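Local coordinates for cell division protein FtsZ 1 (Methanocaldococcus jannaschii, PDB 1W58) that binds GTP and probably hydrolyses it, and is thought to assemble into the contractile Z ring at the future site of cell division, at residues A38-V43 and M124-C129; A48-I53 and T66-T71; G60-K65 and L225-G230; A156-P161 and L187-N192. All blocks are in the same frame, centred on the assembly; numbering follows the deposited sequence.

Contacts 1, 2 and 4 belong to the six-stranded parallel sheet of the GTPase domain. Contact 1 pairs strands 40-45 and 124-130 in mid-sheet and contact 4 strands 153-160 and 186-191, the centres of the two contacts about 15 Å apart. Contact 2 packs helix 46-59 on strand 65-70, beside strand 40-45. Contact 3, centred about 12 Å from contact 1, joins the loop before strand 65-70 to the end of helix 204-227. Along the chain contact 2 falls within contact 1 and contact 4 follows both; contact 3 alternates with contacts 1 and 2 and has contact 4 between its halves. Contacts 2 and 4 touch the nucleotide analogue G2P, consistent with a site at the C-terminal ends of the strands.

Contact 1: residues A38-V43 and M124-C129; sequences AKITVV and MVFITC
The F126 ring takes a methyl group of I40 obliquely: I40 CG2 lies 3.8 Å from F126 CD2, and the two side chains run side by side, pointing the same way. With F126 CG beside the backbone N (chi1 -87°), the CD2 side of the ring comes next to that methyl. L222 and V223 of helix 204-227 and V155 of the next strand complete its surroundings. M124 and V42 share this side of the sheet, and V42 CG2 approaches F126 CB. T41, V125, V43 and I127 fill the opposite side, where V43 CG2 meets V125 CG1 at 4.2 Å.

Five backbone hydrogen bonds form a parallel ladder. M124 N donates to K39 O, T41 N to M124 O, and F126 N to T41 O in a nearly straight bond of 2.9 Å (174°). V43 N then binds F126 O, and T128 N reaches V43 O at 2.8 Å. T128 turns its hydroxyl to V157 O, tying in the next strand, 153-160.

This is the centre of a Rossmann-like sheet of order 3-2-1-4-5-6, built outward from strand 40-45 to one side and from 124-130 to the other; the nucleotide lies beyond the C-terminal ends, about 9 Å from the T128 side chain.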
loop_
_atom_site.group_PDB
_atom_site.type_symbol
_atom_site.label_atom_id
_atom_site.label_comp_id
_atom_site.label_asym_id
_atom_site.label_seq_id
_atom_site.Cartn_x
_atom_site.Cartn_y
_atom_site.Cartn_z
ATOM N N ALA A 38 -9.157 21.417 -15.621
ATOM C CA ALA A 38 -8.259 20.441 -15.018
ATOM C C ALA A 38 -7.976 20.883 -13.592
ATOM O O ALA A 38 -7.794 22.067 -13.325
ATOM C CB ALA A 38 -6.953 20.351 -15.800
ATOM N N LYS A 39 -7.966 19.932 -12.671
ATOM C CA LYS A 39 -7.684 20.263 -11.287
ATOM C C LYS A 39 -6.176 20.166 -11.085
ATOM O O LYS A 39 -5.588 19.105 -11.310
ATOM C CB LYS A 39 -8.445 19.316 -10.361
ATOM C CG LYS A 39 -9.941 19.629 -10.305
ATOM C CD LYS A 39 -10.609 19.009 -9.082
ATOM C CE LYS A 39 -11.376 17.766 -9.454
ATOM N NZ LYS A 39 -10.536 16.896 -10.310
ATOM N N ILE A 40 -5.563 21.292 -10.707
ATOM C CA ILE A 40 -4.111 21.394 -10.496
ATOM C C ILE A 40 -3.722 21.640 -9.039
ATOM O O ILE A 40 -4.354 22.427 -8.331
ATOM C CB ILE A 40 -3.485 22.580 -11.290
ATOM C CG1 ILE A 40 -3.749 22.447 -12.787
ATOM C CG2 ILE A 40 -1.990 22.668 -11.008
ATOM C CD1 ILE A 40 -4.988 23.142 -13.207
ATOM N N THR A 41 -2.661 20.978 -8.599
ATOM C CA THR A 41 -2.166 21.168 -7.245
ATOM C C THR A 41 -0.683 21.499 -7.296
ATOM O O THR A 41 0.084 20.879 -8.040
ATOM C CB THR A 41 -2.367 19.909 -6.376
ATOM O OG1 THR A 41 -3.764 19.626 -6.269
ATOM C CG2 THR A 41 -1.808 20.124 -4.968
ATOM N N VAL A 42 -0.284 22.502 -6.521
ATOM C CA VAL A 42 1.119 22.900 -6.448
ATOM C C VAL A 42 1.604 22.529 -5.057
ATOM O O VAL A 42 0.973 22.898 -4.068
ATOM C CB VAL A 42 1.308 24.415 -6.660
ATOM C CG1 VAL A 42 2.800 24.756 -6.630
ATOM C CG2 VAL A 42 0.694 24.835 -8.005
ATOM N N VAL A 43 2.702 21.778 -5.006
ATOM C CA VAL A 43 3.314 21.303 -3.764
ATOM C C VAL A 43 4.725 21.854 -3.633
ATOM O O VAL A 43 5.587 21.580 -4.488
ATOM C CB VAL A 43 3.407 19.741 -3.734
ATOM C CG1 VAL A 43 3.953 19.262 -2.385
ATOM C CG2 VAL A 43 2.027 19.128 -3.991
ATOM N N MET A 124 -3.450 17.072 -12.299
ATOM C CA MET A 124 -2.063 17.468 -12.520
ATOM C C MET A 124 -1.423 17.956 -11.216
ATOM O O MET A 124 -2.073 18.639 -10.419
ATOM C CB MET A 124 -2.003 18.589 -13.577
ATOM C CG MET A 124 -0.586 18.895 -14.141
ATOM S SD MET A 124 -0.563 20.308 -15.332
ATOM C CE MET A 124 1.055 20.204 -15.971
ATOM N N VAL A 125 -0.148 17.605 -11.023
ATOM C CA VAL A 125 0.614 17.985 -9.842
ATOM C C VAL A 125 1.962 18.601 -10.206
ATOM O O VAL A 125 2.738 18.026 -10.989
ATOM C CB VAL A 125 0.884 16.761 -8.909
ATOM C CG1 VAL A 125 1.782 17.191 -7.712
ATOM C CG2 VAL A 125 -0.439 16.194 -8.389
ATOM N N PHE A 126 2.222 19.778 -9.636
ATOM C CA PHE A 126 3.470 20.517 -9.840
ATOM C C PHE A 126 4.235 20.374 -8.531
ATOM O O PHE A 126 3.686 20.644 -7.458
ATOM C CB PHE A 126 3.181 22.012 -10.080
ATOM C CG PHE A 126 2.906 22.377 -11.527
ATOM C CD1 PHE A 126 3.931 22.858 -12.350
ATOM C CD2 PHE A 126 1.624 22.246 -12.066
ATOM C CE1 PHE A 126 3.684 23.202 -13.696
ATOM C CE2 PHE A 126 1.363 22.587 -13.408
ATOM C CZ PHE A 126 2.394 23.062 -14.215
ATOM N N ILE A 127 5.483 19.929 -8.613
ATOM C CA ILE A 127 6.318 19.770 -7.436
ATOM C C ILE A 127 7.446 20.811 -7.522
ATOM O O ILE A 127 8.277 20.750 -8.434
ATOM C CB ILE A 127 6.987 18.393 -7.402
ATOM C CG1 ILE A 127 6.025 17.327 -7.946
ATOM C CG2 ILE A 127 7.498 18.114 -5.990
ATOM C CD1 ILE A 127 5.422 16.436 -6.924
ATOM N N THR A 128 7.495 21.750 -6.579
ATOM C CA THR A 128 8.544 22.768 -6.623
ATOM C C THR A 128 9.320 22.899 -5.320
ATOM O O THR A 128 8.752 22.779 -4.236
ATOM C CB THR A 128 7.969 24.162 -6.974
ATOM O OG1 THR A 128 9.044 25.081 -7.212
ATOM C CG2 THR A 128 7.103 24.682 -5.822
ATOM N N CYS A 129 10.619 23.154 -5.456
ATOM C CA CYS A 129 11.536 23.335 -4.328
ATOM C C CYS A 129 12.899 23.798 -4.859
ATOM O O CYS A 129 13.144 23.775 -6.068
ATOM C CB CYS A 129 11.762 22.012 -3.600
ATOM S SG CYS A 129 12.821 20.857 -4.511
#

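Contact 2: residues A48-I53 and T66-T71; sequences AGNNTI and TVAINT. With G2P (phosphomethylphosphonic acid guanylate ester), chain B.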
loop_
_atom_site.group_PDB
_atom_site.type_symbol
_atom_site.label_atom_id
_atom_site.label_comp_id
_atom_site.label_asym_id
_atom_site.label_seq_id
_atom_site.Cartn_x
_atom_site.Cartn_y
_atom_site.Cartn_z
ATOM N N ALA A 48 12.769 26.922 0.553
ATOM C CA ALA A 48 12.534 27.606 -0.719
ATOM C C ALA A 48 11.150 27.260 -1.292
ATOM O O ALA A 48 10.423 28.127 -1.749
ATOM C CB ALA A 48 13.611 27.225 -1.709
ATOM N N GLY A 49 10.780 25.985 -1.255
ATOM C CA GLY A 49 9.482 25.613 -1.786
ATOM C C GLY A 49 8.307 26.227 -1.043
ATOM O O GLY A 49 7.301 26.591 -1.655
ATOM N N ASN A 50 8.413 26.314 0.280
ATOM C CA ASN A 50 7.346 26.890 1.086
ATOM C C ASN A 50 7.273 28.381 0.765
ATOM O O ASN A 50 6.184 28.950 0.662
ATOM C CB ASN A 50 7.626 26.697 2.588
ATOM C CG ASN A 50 7.440 25.255 3.047
ATOM O OD1 ASN A 50 6.987 24.386 2.283
ATOM N ND2 ASN A 50 7.784 24.992 4.310
ATOM N N ASN A 51 8.433 29.016 0.607
ATOM C CA ASN A 51 8.456 30.431 0.286
ATOM C C ASN A 51 7.776 30.682 -1.067
ATOM O O ASN A 51 7.023 31.642 -1.204
ATOM C CB ASN A 51 9.893 30.952 0.281
ATOM C CG ASN A 51 9.973 32.447 0.020
ATOM O OD1 ASN A 51 9.241 33.250 0.628
ATOM N ND2 ASN A 51 10.873 32.835 -0.883
ATOM N N THR A 52 8.027 29.830 -2.059
ATOM C CA THR A 52 7.373 29.985 -3.360
ATOM C C THR A 52 5.857 29.827 -3.179
ATOM O O THR A 52 5.068 30.581 -3.741
ATOM C CB THR A 52 7.844 28.928 -4.368
ATOM O OG1 THR A 52 9.241 29.095 -4.632
ATOM C CG2 THR A 52 7.072 29.055 -5.657
ATOM N N ILE A 53 5.453 28.837 -2.389
ATOM C CA ILE A 53 4.028 28.601 -2.144
ATOM C C ILE A 53 3.357 29.818 -1.479
ATOM O O ILE A 53 2.281 30.240 -1.890
ATOM C CB ILE A 53 3.834 27.336 -1.259
ATOM C CG1 ILE A 53 4.085 26.076 -2.091
ATOM C CG2 ILE A 53 2.454 27.319 -0.643
ATOM C CD1 ILE A 53 3.095 25.850 -3.188
ATOM N N THR A 66 -2.868 25.024 -3.272
ATOM C CA THR A 66 -1.491 25.037 -2.766
ATOM C C THR A 66 -1.265 24.160 -1.534
ATOM O O THR A 66 -1.991 24.244 -0.532
ATOM C CB THR A 66 -1.020 26.488 -2.430
ATOM O OG1 THR A 66 -1.991 27.150 -1.596
ATOM C CG2 THR A 66 -0.803 27.278 -3.708
ATOM N N VAL A 67 -0.256 23.303 -1.638
ATOM C CA VAL A 67 0.125 22.398 -0.562
ATOM C C VAL A 67 1.570 22.676 -0.144
ATOM O O VAL A 67 2.475 22.657 -0.974
ATOM C CB VAL A 67 0.031 20.922 -1.010
ATOM C CG1 VAL A 67 0.600 20.007 0.086
ATOM C CG2 VAL A 67 -1.398 20.561 -1.288
ATOM N N ALA A 68 1.793 22.918 1.140
ATOM C CA ALA A 68 3.145 23.180 1.618
ATOM C C ALA A 68 3.587 22.026 2.504
ATOM O O ALA A 68 2.803 21.551 3.332
ATOM C CB ALA A 68 3.171 24.478 2.412
ATOM N N ILE A 69 4.817 21.550 2.331
ATOM C CA ILE A 69 5.283 20.485 3.190
ATOM C C ILE A 69 6.698 20.736 3.699
ATOM O O ILE A 69 7.583 21.210 2.978
ATOM C CB ILE A 69 5.174 19.055 2.537
ATOM C CG1 ILE A 69 6.435 18.689 1.791
ATOM C CG2 ILE A 69 3.987 18.979 1.612
ATOM C CD1 ILE A 69 6.323 17.348 1.165
ATOM N N ASN A 70 6.897 20.434 4.976
ATOM C CA ASN A 70 8.188 20.655 5.576
ATOM C C ASN A 70 8.435 19.740 6.748
ATOM O O ASN A 70 7.527 19.172 7.367
ATOM C CB ASN A 70 8.312 22.117 6.021
ATOM C CG ASN A 70 9.708 22.679 5.822
ATOM O OD1 ASN A 70 9.869 23.835 5.435
ATOM N ND2 ASN A 70 10.718 21.872 6.085
ATOM N N THR A 71 9.712 19.624 7.036
ATOM C CA THR A 71 10.221 18.821 8.115
ATOM C C THR A 71 10.409 19.799 9.300
ATOM O O THR A 71 10.403 19.386 10.461
ATOM C CB THR A 71 11.520 18.253 7.617
ATOM O OG1 THR A 71 11.719 16.931 8.106
ATOM C CG2 THR A 71 12.602 19.141 7.958
HETATM P PG G2P B . 16.579 21.581 5.398
HETATM O O1G G2P B . 17.558 20.556 5.756
HETATM O O2G G2P B . 16.971 22.869 5.956
HETATM O O3G G2P B . 15.225 21.293 6.091
HETATM O O3B G2P B . 16.371 21.552 3.770
HETATM P PB G2P B . 15.414 22.542 2.845
HETATM O O1B G2P B . 14.795 21.771 1.764
HETATM O O2B G2P B . 14.435 23.361 3.512
HETATM C C3A G2P B . 16.600 23.581 2.029
HETATM P PA G2P B . 16.038 25.245 1.674
HETATM O O1A G2P B . 14.626 25.325 1.249
HETATM O O2A G2P B . 16.480 26.233 2.664
HETATM O "O5'" G2P B . 16.850 25.339 0.320
HETATM C "C5'" G2P B . 18.241 25.256 0.188
HETATM C "C4'" G2P B . 18.602 25.548 -1.291
HETATM O "O4'" G2P B . 17.488 26.224 -1.985
HETATM C "C3'" G2P B . 19.828 26.467 -1.339
HETATM O "O3'" G2P B . 20.956 25.654 -1.689
HETATM C "C2'" G2P B . 19.443 27.548 -2.358
HETATM O "O2'" G2P B . 19.995 27.298 -3.631
HETATM C "C1'" G2P B . 17.917 27.533 -2.456
HETATM N N9 G2P B . 17.291 28.598 -1.605
HETATM C C8 G2P B . 17.416 28.826 -0.237
HETATM N N7 G2P B . 16.744 29.825 0.229
HETATM C C5 G2P B . 16.092 30.349 -0.896
HETATM C C6 G2P B . 15.180 31.482 -1.037
HETATM O O6 G2P B . 14.764 32.263 -0.163
HETATM N N1 G2P B . 14.754 31.656 -2.368
HETATM C C2 G2P B . 15.133 30.862 -3.447
HETATM N N2 G2P B . 14.632 31.166 -4.660
HETATM N N3 G2P B . 15.975 29.810 -3.312
HETATM C C4 G2P B . 16.420 29.601 -2.033
#
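T66 opens the contact with I53: T66 CB lies 4.0 Å from I53 CG2, and T66 CG2 is close to I53 CD1, the two side chains sliding past each other in opposite directions. V67 turns its side chain to the far side of the sheet but offers its carbonyl, and V67 O is 3.9 Å from I53 CD1. I53 CG1 is anti to the carbonyl carbon (chi1 -75°), which sends CG1 and CD1 to that oxygen while CG2 faces T66. A68, pointing back to the helix, sets its small CB 4.2 Å from I53 CG2 and also lies beside the N50 side chain. I69 again faces away, onto S139 and V143 of helix 135-149, although its backbone passes the N50 amide. At N70 the contact becomes polar: its amide lies against that of N50 with the planes 70° apart, and the N70 side chain is about 4 Å from the bound magnesium ion.

Apolar packing around I53, midway along the helix, thus holds it on the strand, whereas two buried amides meet near the phosphates. There A48 N, at the helix start, donates to G2P O1A, so the helix dipole would probably favour the negative charge.

Contact 3: residues G60-K65 and L225-G230; sequences GIEGAK and LITKDG
E62 and T227 meet where two elements of the GTPase core end: the loop that returns from helix 46-59 to strand 65-70, and the C-terminal turn of helix 204-227. The E62 side chain does most of the touching. Its CG stands anti to the backbone N (chi1 -168°) and the chain then bends at chi2, which carries the carboxylate beyond T227 to the first residue past the helix. E62 CG rests 3.8 Å from T227 O, and E62 CB is 3.9 Å from T227 CG2. Farther out, E62 OE2 lies 3.4 Å from K228 CG, against the aliphatic part of an extended lysine that crosses the glutamate at about a right angle.

Helix 204-227 is the long central helix of the FtsZ and tubulin fold, leading from the nucleotide-binding domain to the C-terminal domain; I61 and A64 of the loop lie on its V223, and K220 holds G60 O. The charges near its end do not close a salt bridge. E62 OE2 and K228 NZ remain 5.0 Å apart, and K228 NZ makes a weak hydrogen bond to I323 O instead. E62 OE1 is 5.5 Å from D229 OD1, a like charge that may mildly disfavour a closer approach. At G63, whose phi is positive, the backbone alone comes near, with G63 O 3.8 Å from T227 OG1.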
loop_
_atom_site.group_PDB
_atom_site.type_symbol
_atom_site.label_atom_id
_atom_site.label_comp_id
_atom_site.label_asym_id
_atom_site.label_seq_id
_atom_site.Cartn_x
_atom_site.Cartn_y
_atom_site.Cartn_z
ATOM N N GLY A 60 -2.067 34.980 -5.701
ATOM C CA GLY A 60 -3.105 34.240 -6.396
ATOM C C GLY A 60 -2.552 33.452 -7.579
ATOM O O GLY A 60 -1.603 33.872 -8.253
ATOM N N ILE A 61 -3.144 32.290 -7.839
ATOM C CA ILE A 61 -2.689 31.467 -8.943
ATOM C C ILE A 61 -3.860 30.700 -9.548
ATOM O O ILE A 61 -4.189 29.583 -9.148
ATOM C CB ILE A 61 -1.533 30.518 -8.487
ATOM C CG1 ILE A 61 -1.060 29.679 -9.672
ATOM C CG2 ILE A 61 -1.966 29.661 -7.298
ATOM C CD1 ILE A 61 0.292 29.085 -9.476
ATOM N N GLU A 62 -4.484 31.345 -10.526
ATOM C CA GLU A 62 -5.636 30.824 -11.240
ATOM C C GLU A 62 -5.862 29.317 -11.181
ATOM O O GLU A 62 -5.052 28.538 -11.678
ATOM C CB GLU A 62 -5.566 31.265 -12.705
ATOM C CG GLU A 62 -6.857 31.038 -13.485
ATOM C CD GLU A 62 -7.303 32.270 -14.256
ATOM O OE1 GLU A 62 -8.331 32.190 -14.970
ATOM O OE2 GLU A 62 -6.626 33.320 -14.146
ATOM N N GLY A 63 -6.979 28.929 -10.568
ATOM C CA GLY A 63 -7.367 27.530 -10.458
ATOM C C GLY A 63 -6.310 26.482 -10.151
ATOM O O GLY A 63 -5.994 25.649 -11.013
ATOM N N ALA A 64 -5.790 26.511 -8.919
ATOM C CA ALA A 64 -4.763 25.572 -8.461
ATOM C C ALA A 64 -4.652 25.644 -6.936
ATOM O O ALA A 64 -4.455 26.718 -6.375
ATOM C CB ALA A 64 -3.408 25.910 -9.109
ATOM N N LYS A 65 -4.807 24.521 -6.248
ATOM C CA LYS A 65 -4.680 24.592 -4.808
ATOM C C LYS A 65 -3.206 24.471 -4.436
ATOM O O LYS A 65 -2.396 23.929 -5.211
ATOM C CB LYS A 65 -5.528 23.530 -4.111
ATOM C CG LYS A 65 -4.944 22.144 -3.965
ATOM C CD LYS A 65 -5.624 21.477 -2.761
ATOM C CE LYS A 65 -5.313 20.000 -2.628
ATOM N NZ LYS A 65 -5.910 19.441 -1.377
ATOM N N LEU A 225 -0.925 29.079 -18.266
ATOM C CA LEU A 225 -1.021 28.659 -19.645
ATOM C C LEU A 225 -2.096 27.579 -19.742
ATOM O O LEU A 225 -2.883 27.575 -20.680
ATOM C CB LEU A 225 0.301 28.097 -20.125
ATOM C CG LEU A 225 0.242 27.369 -21.465
ATOM C CD1 LEU A 225 -0.133 28.336 -22.583
ATOM C CD2 LEU A 225 1.608 26.779 -21.735
ATOM N N ILE A 226 -2.131 26.682 -18.752
ATOM C CA ILE A 226 -3.083 25.566 -18.710
ATOM C C ILE A 226 -4.447 25.956 -18.206
ATOM O O ILE A 226 -5.447 25.443 -18.675
ATOM C CB ILE A 226 -2.640 24.411 -17.738
ATOM C CG1 ILE A 226 -1.234 23.910 -18.063
ATOM C CG2 ILE A 226 -3.628 23.257 -17.813
ATOM C CD1 ILE A 226 -1.065 23.547 -19.471
ATOM N N THR A 227 -4.489 26.873 -17.253
ATOM C CA THR A 227 -5.749 27.229 -16.614
ATOM C C THR A 227 -6.393 28.611 -16.826
ATOM O O THR A 227 -7.554 28.814 -16.448
ATOM C CB THR A 227 -5.584 26.995 -15.101
ATOM O OG1 THR A 227 -6.836 27.167 -14.438
ATOM C CG2 THR A 227 -4.586 27.983 -14.534
ATOM N N LYS A 228 -5.665 29.562 -17.403
ATOM C CA LYS A 228 -6.215 30.909 -17.615
ATOM C C LYS A 228 -6.856 31.089 -18.995
ATOM O O LYS A 228 -6.254 30.751 -20.024
ATOM C CB LYS A 228 -5.118 31.972 -17.418
ATOM C CG LYS A 228 -5.604 33.428 -17.439
ATOM C CD LYS A 228 -4.467 34.367 -17.032
ATOM C CE LYS A 228 -4.912 35.829 -16.926
ATOM N NZ LYS A 228 -3.805 36.722 -16.451
ATOM N N ASP A 229 -8.083 31.613 -19.003
ATOM C CA ASP A 229 -8.819 31.856 -20.245
ATOM C C ASP A 229 -8.070 32.878 -21.105
ATOM O O ASP A 229 -7.809 33.998 -20.669
ATOM C CB ASP A 229 -10.230 32.365 -19.918
ATOM C CG ASP A 229 -11.178 31.241 -19.477
ATOM O OD1 ASP A 229 -12.201 31.533 -18.812
ATOM O OD2 ASP A 229 -10.909 30.067 -19.811
ATOM N N GLY A 230 -7.713 32.483 -22.322
ATOM C CA GLY A 230 -6.983 33.382 -23.204
ATOM C C GLY A 230 -7.627 33.667 -24.556
ATOM O O GLY A 230 -8.840 33.524 -24.723
#

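Contact 4: residues A156-P161 and L187-N192; sequences AVVTLP and LVVIPN. With G2P (phosphomethylphosphonic acid guanylate ester), chain B.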
loop_
_atom_site.group_PDB
_atom_site.type_symbol
_atom_site.label_atom_id
_atom_site.label_comp_id
_atom_site.label_asym_id
_atom_site.label_seq_id
_atom_site.Cartn_x
_atom_site.Cartn_y
_atom_site.Cartn_z
ATOM N N ALA A 156 7.689 18.769 -12.283
ATOM C CA ALA A 156 8.546 19.381 -11.282
ATOM C C ALA A 156 9.211 20.627 -11.865
ATOM O O ALA A 156 9.631 20.623 -13.035
ATOM C CB ALA A 156 9.629 18.384 -10.850
ATOM N N VAL A 157 9.284 21.684 -11.054
ATOM C CA VAL A 157 9.958 22.943 -11.411
ATOM C C VAL A 157 10.860 23.241 -10.183
ATOM O O VAL A 157 10.383 23.670 -9.115
ATOM C CB VAL A 157 8.958 24.107 -11.619
ATOM C CG1 VAL A 157 9.710 25.366 -12.058
ATOM C CG2 VAL A 157 7.905 23.729 -12.674
ATOM N N VAL A 158 12.154 22.996 -10.356
ATOM C CA VAL A 158 13.153 23.150 -9.307
ATOM C C VAL A 158 14.413 23.926 -9.740
ATOM O O VAL A 158 14.708 24.047 -10.946
ATOM C CB VAL A 158 13.635 21.761 -8.836
ATOM C CG1 VAL A 158 12.455 20.930 -8.365
ATOM C CG2 VAL A 158 14.336 21.050 -9.987
ATOM N N THR A 159 15.160 24.423 -8.751
ATOM C CA THR A 159 16.396 25.154 -9.023
ATOM C C THR A 159 17.620 24.400 -8.512
ATOM O O THR A 159 17.547 23.591 -7.580
ATOM C CB THR A 159 16.424 26.587 -8.366
ATOM O OG1 THR A 159 16.246 26.477 -6.950
ATOM C CG2 THR A 159 15.340 27.496 -8.932
ATOM N N LEU A 160 18.745 24.658 -9.158
ATOM C CA LEU A 160 20.025 24.090 -8.759
ATOM C C LEU A 160 20.645 25.263 -7.975
ATOM O O LEU A 160 20.428 26.409 -8.347
ATOM C CB LEU A 160 20.841 23.766 -10.003
ATOM C CG LEU A 160 21.083 22.298 -10.340
ATOM C CD1 LEU A 160 19.955 21.408 -9.844
ATOM C CD2 LEU A 160 21.270 22.205 -11.845
ATOM N N PRO A 161 21.417 25.003 -6.897
ATOM C CA PRO A 161 22.019 26.096 -6.107
ATOM C C PRO A 161 23.104 26.930 -6.804
ATOM O O PRO A 161 23.674 26.506 -7.825
ATOM C CB PRO A 161 22.581 25.362 -4.898
ATOM C CG PRO A 161 23.121 24.090 -5.540
ATOM C CD PRO A 161 21.955 23.693 -6.466
ATOM N N LEU A 187 10.507 17.202 -16.149
ATOM C CA LEU A 187 11.318 17.802 -15.094
ATOM C C LEU A 187 11.988 19.101 -15.561
ATOM O O LEU A 187 12.959 19.069 -16.330
ATOM C CB LEU A 187 12.400 16.802 -14.621
ATOM C CG LEU A 187 13.553 17.273 -13.697
ATOM C CD1 LEU A 187 13.013 17.992 -12.523
ATOM C CD2 LEU A 187 14.392 16.099 -13.217
ATOM N N VAL A 188 11.467 20.233 -15.079
ATOM C CA VAL A 188 11.980 21.576 -15.430
ATOM C C VAL A 188 13.044 22.077 -14.434
ATOM O O VAL A 188 12.705 22.334 -13.279
ATOM C CB VAL A 188 10.816 22.604 -15.441
ATOM C CG1 VAL A 188 11.296 23.969 -15.910
ATOM C CG2 VAL A 188 9.700 22.103 -16.343
ATOM N N VAL A 189 14.308 22.195 -14.883
ATOM C CA VAL A 189 15.438 22.691 -14.068
ATOM C C VAL A 189 15.879 24.116 -14.399
ATOM O O VAL A 189 16.161 24.411 -15.562
ATOM C CB VAL A 189 16.770 21.922 -14.257
ATOM C CG1 VAL A 189 17.121 21.173 -13.008
ATOM C CG2 VAL A 189 16.731 21.048 -15.481
ATOM N N ILE A 190 15.978 24.960 -13.365
ATOM C CA ILE A 190 16.443 26.346 -13.474
ATOM C C ILE A 190 17.785 26.399 -12.711
ATOM O O ILE A 190 17.810 26.285 -11.489
ATOM C CB ILE A 190 15.556 27.342 -12.709
ATOM C CG1 ILE A 190 14.076 26.988 -12.829
ATOM C CG2 ILE A 190 15.876 28.744 -13.170
ATOM C CD1 ILE A 190 13.410 27.525 -14.006
ATOM N N PRO A 191 18.912 26.563 -13.407
ATOM C CA PRO A 191 20.193 26.621 -12.681
ATOM C C PRO A 191 20.432 28.059 -12.183
ATOM O O PRO A 191 20.789 28.917 -12.987
ATOM C CB PRO A 191 21.225 26.232 -13.740
ATOM C CG PRO A 191 20.409 25.855 -14.975
ATOM C CD PRO A 191 19.131 26.622 -14.856
ATOM N N ASN A 192 20.240 28.314 -10.883
ATOM C CA ASN A 192 20.411 29.657 -10.307
ATOM C C ASN A 192 21.708 30.366 -10.713
ATOM O O ASN A 192 21.738 31.584 -10.803
ATOM C CB ASN A 192 20.366 29.608 -8.779
ATOM C CG ASN A 192 18.948 29.572 -8.213
ATOM O OD1 ASN A 192 18.766 29.277 -7.042
ATOM N ND2 ASN A 192 17.957 29.887 -9.024
HETATM P PG G2P B . 16.579 21.581 5.398
HETATM O O1G G2P B . 17.558 20.556 5.756
HETATM O O2G G2P B . 16.971 22.869 5.956
HETATM O O3G G2P B . 15.225 21.293 6.091
HETATM O O3B G2P B . 16.371 21.552 3.770
HETATM P PB G2P B . 15.414 22.542 2.845
HETATM O O1B G2P B . 14.795 21.771 1.764
HETATM O O2B G2P B . 14.435 23.361 3.512
HETATM C C3A G2P B . 16.600 23.581 2.029
HETATM P PA G2P B . 16.038 25.245 1.674
HETATM O O1A G2P B . 14.626 25.325 1.249
HETATM O O2A G2P B . 16.480 26.233 2.664
HETATM O "O5'" G2P B . 16.850 25.339 0.320
HETATM C "C5'" G2P B . 18.241 25.256 0.188
HETATM C "C4'" G2P B . 18.602 25.548 -1.291
HETATM O "O4'" G2P B . 17.488 26.224 -1.985
HETATM C "C3'" G2P B . 19.828 26.467 -1.339
HETATM O "O3'" G2P B . 20.956 25.654 -1.689
HETATM C "C2'" G2P B . 19.443 27.548 -2.358
HETATM O "O2'" G2P B . 19.995 27.298 -3.631
HETATM C "C1'" G2P B . 17.917 27.533 -2.456
HETATM N N9 G2P B . 17.291 28.598 -1.605
HETATM C C8 G2P B . 17.416 28.826 -0.237
HETATM N N7 G2P B . 16.744 29.825 0.229
HETATM C C5 G2P B . 16.092 30.349 -0.896
HETATM C C6 G2P B . 15.180 31.482 -1.037
HETATM O O6 G2P B . 14.764 32.263 -0.163
HETATM N N1 G2P B . 14.754 31.656 -2.368
HETATM C C2 G2P B . 15.133 30.862 -3.447
HETATM N N2 G2P B . 14.632 31.166 -4.660
HETATM N N3 G2P B . 15.975 29.810 -3.312
HETATM C C4 G2P B . 16.420 29.601 -2.033
#
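A156 O receives V188 N at 2.8 Å, the first of five backbone hydrogen bonds that pair strands 153-160 and 186-191 in parallel. V158 uses both its groups: V158 N donates to V188 O in a fairly straight bond (166°), and V158 O accepts I190 N at 2.9 Å. L160 repeats this, with L160 N bound to I190 O at 3.0 Å, the donor tilted 30° from the carbonyl plane, and L160 O taking N192 N in a longer bond of 3.2 Å. V188 and I190 are thus served at both amide and carbonyl. V157 faces the other way, pairing with I127 through its backbone, while V157 O accepts the T128 hydroxyl. T159 likewise pairs through its backbone with L131, the residue after strand 124-130. The L187 backbone hydrogen-bonds to G247 and A249 on the outer side, and P191, as a proline, has no N-H to donate.

Side chains fill in the ladder. L187 CD1 touches A156 CB at 3.8 Å, T159 CG2 packs on I190 CB, and the N192 amide crosses T159 obliquely, with N192 ND2 3.5 Å from T159 CG2. Beyond the strand, P161 CA lies 3.4 Å from G2P O2' on the ribose.

The pair closes a beta-alpha-beta crossover. Its helix 167-181 covers L160 and V189, helix 204-227 lies over V157, T159 and I190, and strand 249-256 of the C-terminal part meets V188 and I190.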